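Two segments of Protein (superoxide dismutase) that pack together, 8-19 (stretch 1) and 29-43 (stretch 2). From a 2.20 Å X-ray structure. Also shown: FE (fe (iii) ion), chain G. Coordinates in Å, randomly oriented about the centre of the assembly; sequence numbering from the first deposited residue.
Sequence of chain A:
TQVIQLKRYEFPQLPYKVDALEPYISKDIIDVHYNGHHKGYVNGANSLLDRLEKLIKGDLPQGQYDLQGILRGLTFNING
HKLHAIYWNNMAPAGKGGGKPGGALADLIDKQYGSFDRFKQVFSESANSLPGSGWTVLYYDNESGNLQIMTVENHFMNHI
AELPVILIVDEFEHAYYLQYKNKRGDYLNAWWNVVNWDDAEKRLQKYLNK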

# COMPACT_ATOMS: atom_id res chain seq x y z
N ARG A 8 -10.75 -4.26 -25.43
CA ARG A 8 -9.34 -4.19 -25.06
C ARG A 8 -8.83 -2.78 -25.26
O ARG A 8 -9.48 -1.96 -25.91
CB ARG A 8 -8.52 -5.16 -25.90
CG ARG A 8 -8.98 -6.61 -25.79
CD ARG A 8 -8.76 -7.16 -24.39
NE ARG A 8 -8.99 -8.60 -24.33
CZ ARG A 8 -10.20 -9.16 -24.30
NH1 ARG A 8 -11.29 -8.40 -24.34
NH2 ARG A 8 -10.32 -10.48 -24.25
N TYR A 9 -7.66 -2.49 -24.71
CA TYR A 9 -7.07 -1.16 -24.83
C TYR A 9 -6.17 -1.07 -26.05
O TYR A 9 -5.59 -2.07 -26.48
CB TYR A 9 -6.27 -0.82 -23.57
CG TYR A 9 -7.14 -0.60 -22.35
CD1 TYR A 9 -7.83 0.59 -22.17
CD2 TYR A 9 -7.30 -1.61 -21.40
CE1 TYR A 9 -8.68 0.77 -21.08
CE2 TYR A 9 -8.15 -1.44 -20.31
CZ TYR A 9 -8.84 -0.25 -20.16
OH TYR A 9 -9.70 -0.08 -19.10
N GLU A 10 -6.06 0.13 -26.61
CA GLU A 10 -5.23 0.36 -27.77
C GLU A 10 -4.03 1.21 -27.40
O GLU A 10 -4.14 2.15 -26.61
CB GLU A 10 -6.03 1.07 -28.86
CG GLU A 10 -6.38 0.17 -30.05
CD GLU A 10 -7.81 0.36 -30.52
OE1 GLU A 10 -8.21 1.52 -30.75
OE2 GLU A 10 -8.52 -0.65 -30.67
N PHE A 11 -2.87 0.88 -27.96
CA PHE A 11 -1.64 1.62 -27.70
C PHE A 11 -1.72 2.93 -28.49
O PHE A 11 -1.79 2.92 -29.72
CB PHE A 11 -0.43 0.79 -28.15
CG PHE A 11 0.90 1.41 -27.81
CD1 PHE A 11 1.18 1.83 -26.52
CD2 PHE A 11 1.88 1.55 -28.78
CE1 PHE A 11 2.41 2.37 -26.19
CE2 PHE A 11 3.12 2.10 -28.47
CZ PHE A 11 3.38 2.51 -27.17
N PRO A 12 -1.71 4.07 -27.78
CA PRO A 12 -1.79 5.37 -28.44
C PRO A 12 -0.50 5.78 -29.15
O PRO A 12 0.55 5.18 -28.94
CB PRO A 12 -2.14 6.32 -27.29
CG PRO A 12 -1.53 5.68 -26.09
CD PRO A 12 -1.61 4.19 -26.32
N GLN A 13 -0.59 6.81 -29.98
CA GLN A 13 0.56 7.32 -30.72
C GLN A 13 1.19 8.47 -29.94
O GLN A 13 0.49 9.21 -29.25
CB GLN A 13 0.13 7.83 -32.10
CG GLN A 13 -0.38 6.74 -33.03
CD GLN A 13 0.50 6.56 -34.24
OE1 GLN A 13 1.54 7.20 -34.38
NE2 GLN A 13 0.10 5.66 -35.14
N LEU A 14 2.51 8.61 -30.05
CA LEU A 14 3.21 9.69 -29.38
C LEU A 14 2.84 10.97 -30.13
O LEU A 14 2.81 10.99 -31.35
CB LEU A 14 4.73 9.46 -29.45
CG LEU A 14 5.60 10.01 -28.32
CD1 LEU A 14 5.21 9.35 -27.01
CD2 LEU A 14 7.05 9.74 -28.63
N PRO A 15 2.53 12.05 -29.40
CA PRO A 15 2.15 13.32 -30.04
C PRO A 15 3.28 14.08 -30.75
O PRO A 15 3.04 15.12 -31.36
CB PRO A 15 1.54 14.14 -28.90
CG PRO A 15 1.47 13.21 -27.71
CD PRO A 15 2.49 12.16 -27.94
N TYR A 16 4.50 13.57 -30.66
CA TYR A 16 5.65 14.22 -31.28
C TYR A 16 6.75 13.19 -31.49
O TYR A 16 6.56 12.01 -31.17
CB TYR A 16 6.16 15.35 -30.38
CG TYR A 16 5.97 15.05 -28.91
CD1 TYR A 16 6.74 14.07 -28.27
CD2 TYR A 16 4.98 15.69 -28.17
CE1 TYR A 16 6.52 13.74 -26.95
CE2 TYR A 16 4.75 15.37 -26.84
CZ TYR A 16 5.52 14.40 -26.24
OH TYR A 16 5.28 14.06 -24.93
N LYS A 17 7.89 13.63 -32.01
CA LYS A 17 9.01 12.73 -32.25
C LYS A 17 9.69 12.44 -30.92
O LYS A 17 9.63 13.26 -30.00
CB LYS A 17 10.00 13.37 -33.22
CG LYS A 17 9.44 13.58 -34.61
CD LYS A 17 10.55 13.67 -35.64
CE LYS A 17 10.04 14.26 -36.95
NZ LYS A 17 11.04 14.12 -38.06
N VAL A 18 10.32 11.28 -30.81
CA VAL A 18 10.97 10.88 -29.56
C VAL A 18 12.09 11.79 -29.08
O VAL A 18 12.53 11.69 -27.94
CB VAL A 18 11.53 9.44 -29.64
CG1 VAL A 18 10.40 8.46 -29.89
CG2 VAL A 18 12.57 9.35 -30.73
N ASP A 19 12.55 12.69 -29.96
CA ASP A 19 13.62 13.60 -29.58
C ASP A 19 13.12 15.03 -29.48
O ASP A 19 13.92 15.97 -29.37
CB ASP A 19 14.77 13.52 -30.60
CG ASP A 19 14.37 14.02 -31.97
OD1 ASP A 19 13.16 14.22 -32.22
OD2 ASP A 19 15.26 14.22 -32.82
FE FE G . 6.74 6.01 -16.72
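Stretch 2, residues 29-43: IIDVHYNGHHKGYVN

A very short hydrogen bond pins a helix to an irregular loop here: the hydroxyl of Tyr 34 donates to the backbone carbonyl of Pro 12, with OH and O only 2.5 Å apart. It illustrates a general principle: a segment without regular secondary structure can be anchored to a helix by a short hydrogen bond set within aromatic and aliphatic packing.

Stretch 2 is helical throughout, with a wider pi-type turn at 33-38. Stretch 1 forms neither helix nor strand and runs along the helix in the opposite sense, so that Tyr 9 lies beside Val 42, Leu 14 beside Tyr 34 and Val 18 beside Ile 30, with CA atoms 6.3, 7.7 and 5.5 Å apart respectively.

The Tyr 34 ring is held on both faces. Phe 11 covers one in an offset stack, centroids 4.6 Å apart and planes at 26°; over the opposite face, Leu 14 CD1 lies 3.8 Å from the ring centroid in a CH-pi contact. Phe 11, in the t rotamer, serves several neighbours at once. Lys 39 CB sits over one of its faces, 4.1 Å from the ring centroid, while the ring edge points at the face of His 38, with CE1 of Phe 11 3.7 Å from CG of His 38. Pro 12 CG also approaches His 38 CE1, at 3.6 Å.

Aliphatic side chains of the helix extend the interface toward its ends. Val 42 CG2 meets Phe 11 CD1 at 4.0 Å, and Val 42 CG1 lies 3.7 Å from Tyr 9 O. At the other end, Ile 30 CG2 packs 3.8 Å from Leu 14 CD2 and 4.0 Å from Val 18 CB. His 33 takes no part in this contact; its NE2 binds the iron at 2.2 Å.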

# COMPACT_ATOMS: atom_id res chain seq x y z
N ILE A 29 15.49 8.10 -23.50
CA ILE A 29 14.51 7.83 -22.46
C ILE A 29 13.12 7.70 -23.07
O ILE A 29 12.42 6.72 -22.82
CB ILE A 29 14.51 8.97 -21.42
CG1 ILE A 29 15.72 8.83 -20.50
CG2 ILE A 29 13.23 8.95 -20.62
CD1 ILE A 29 16.00 10.06 -19.65
N ILE A 30 12.73 8.68 -23.87
CA ILE A 30 11.42 8.69 -24.50
C ILE A 30 11.16 7.42 -25.31
O ILE A 30 10.08 6.85 -25.26
CB ILE A 30 11.26 9.92 -25.41
CG1 ILE A 30 11.43 11.19 -24.57
CG2 ILE A 30 9.89 9.92 -26.07
CD1 ILE A 30 10.34 11.37 -23.51
N ASP A 31 12.17 6.99 -26.07
CA ASP A 31 12.04 5.80 -26.89
C ASP A 31 11.62 4.56 -26.10
O ASP A 31 10.58 3.96 -26.38
CB ASP A 31 13.37 5.53 -27.60
CG ASP A 31 13.27 4.39 -28.60
OD1 ASP A 31 12.28 4.33 -29.35
OD2 ASP A 31 14.20 3.56 -28.62
N VAL A 32 12.42 4.18 -25.10
CA VAL A 32 12.12 3.01 -24.28
C VAL A 32 10.95 3.24 -23.31
O VAL A 32 10.24 2.30 -22.95
CB VAL A 32 13.37 2.56 -23.48
CG1 VAL A 32 13.75 3.63 -22.47
CG2 VAL A 32 13.09 1.25 -22.79
N HIS A 33 10.76 4.48 -22.89
CA HIS A 33 9.67 4.83 -21.98
C HIS A 33 8.33 4.60 -22.69
O HIS A 33 7.38 4.09 -22.10
CB HIS A 33 9.78 6.30 -21.58
CG HIS A 33 8.98 6.67 -20.36
ND1 HIS A 33 9.09 7.89 -19.74
CD2 HIS A 33 8.08 5.96 -19.64
CE1 HIS A 33 8.30 7.93 -18.69
NE2 HIS A 33 7.67 6.77 -18.60
N TYR A 34 8.29 4.98 -23.96
CA TYR A 34 7.10 4.85 -24.78
C TYR A 34 6.96 3.47 -25.41
O TYR A 34 5.96 2.78 -25.20
CB TYR A 34 7.10 5.94 -25.86
CG TYR A 34 6.01 5.79 -26.89
CD1 TYR A 34 4.68 6.03 -26.56
CD2 TYR A 34 6.30 5.38 -28.19
CE1 TYR A 34 3.66 5.86 -27.48
CE2 TYR A 34 5.29 5.20 -29.13
CZ TYR A 34 3.97 5.44 -28.77
OH TYR A 34 2.96 5.23 -29.68
N ASN A 35 7.96 3.05 -26.18
CA ASN A 35 7.90 1.75 -26.85
C ASN A 35 8.12 0.57 -25.92
O ASN A 35 7.73 -0.56 -26.24
CB ASN A 35 8.93 1.70 -27.98
CG ASN A 35 8.57 2.60 -29.12
OD1 ASN A 35 7.50 2.47 -29.72
ND2 ASN A 35 9.46 3.54 -29.44
N GLY A 36 8.74 0.81 -24.78
CA GLY A 36 8.99 -0.27 -23.85
C GLY A 36 7.97 -0.36 -22.73
O GLY A 36 7.13 -1.26 -22.71
N HIS A 37 8.03 0.60 -21.81
CA HIS A 37 7.13 0.62 -20.66
C HIS A 37 5.64 0.80 -20.99
O HIS A 37 4.83 -0.06 -20.63
CB HIS A 37 7.59 1.71 -19.68
CG HIS A 37 8.98 1.49 -19.16
ND1 HIS A 37 9.26 0.64 -18.12
CD2 HIS A 37 10.17 2.00 -19.57
CE1 HIS A 37 10.57 0.63 -17.90
NE2 HIS A 37 11.14 1.45 -18.77
N HIS A 38 5.27 1.89 -21.65
CA HIS A 38 3.87 2.12 -21.95
C HIS A 38 3.25 0.96 -22.73
O HIS A 38 2.18 0.47 -22.37
CB HIS A 38 3.69 3.43 -22.73
CG HIS A 38 2.28 3.91 -22.78
ND1 HIS A 38 1.94 5.15 -23.28
CD2 HIS A 38 1.11 3.31 -22.44
CE1 HIS A 38 0.62 5.30 -23.24
NE2 HIS A 38 0.10 4.19 -22.74
N LYS A 39 3.91 0.53 -23.79
CA LYS A 39 3.40 -0.58 -24.59
C LYS A 39 3.18 -1.80 -23.71
O LYS A 39 2.21 -2.53 -23.86
CB LYS A 39 4.39 -0.93 -25.70
CG LYS A 39 4.00 -2.15 -26.51
CD LYS A 39 3.81 -1.80 -27.98
CE LYS A 39 4.98 -2.28 -28.85
NZ LYS A 39 6.19 -2.67 -28.07
N GLY A 40 4.09 -2.02 -22.77
CA GLY A 40 3.98 -3.16 -21.89
C GLY A 40 2.76 -3.12 -20.98
O GLY A 40 2.20 -4.17 -20.65
N TYR A 41 2.35 -1.93 -20.58
CA TYR A 41 1.19 -1.79 -19.70
C TYR A 41 -0.08 -2.11 -20.47
O TYR A 41 -1.02 -2.67 -19.91
CB TYR A 41 1.11 -0.37 -19.13
CG TYR A 41 2.25 -0.00 -18.19
CD1 TYR A 41 2.63 -0.85 -17.14
CD2 TYR A 41 2.96 1.19 -18.35
CE1 TYR A 41 3.69 -0.51 -16.28
CE2 TYR A 41 4.02 1.53 -17.50
CZ TYR A 41 4.37 0.68 -16.47
OH TYR A 41 5.43 1.02 -15.65
N VAL A 42 -0.11 -1.76 -21.74
CA VAL A 42 -1.27 -2.03 -22.58
C VAL A 42 -1.36 -3.54 -22.80
O VAL A 42 -2.44 -4.12 -22.72
CB VAL A 42 -1.16 -1.32 -23.94
CG1 VAL A 42 -2.26 -1.80 -24.87
CG2 VAL A 42 -1.25 0.18 -23.74
N ASN A 43 -0.22 -4.16 -23.08
CA ASN A 43 -0.19 -5.60 -23.31
C ASN A 43 -0.57 -6.34 -22.02
O ASN A 43 -1.32 -7.31 -22.06
CB ASN A 43 1.20 -6.05 -23.76
CG ASN A 43 1.49 -5.71 -25.22
OD1 ASN A 43 2.65 -5.65 -25.63
ND2 ASN A 43 0.44 -5.47 -26.00
O HOH W 1 5.78 5.40 -14.99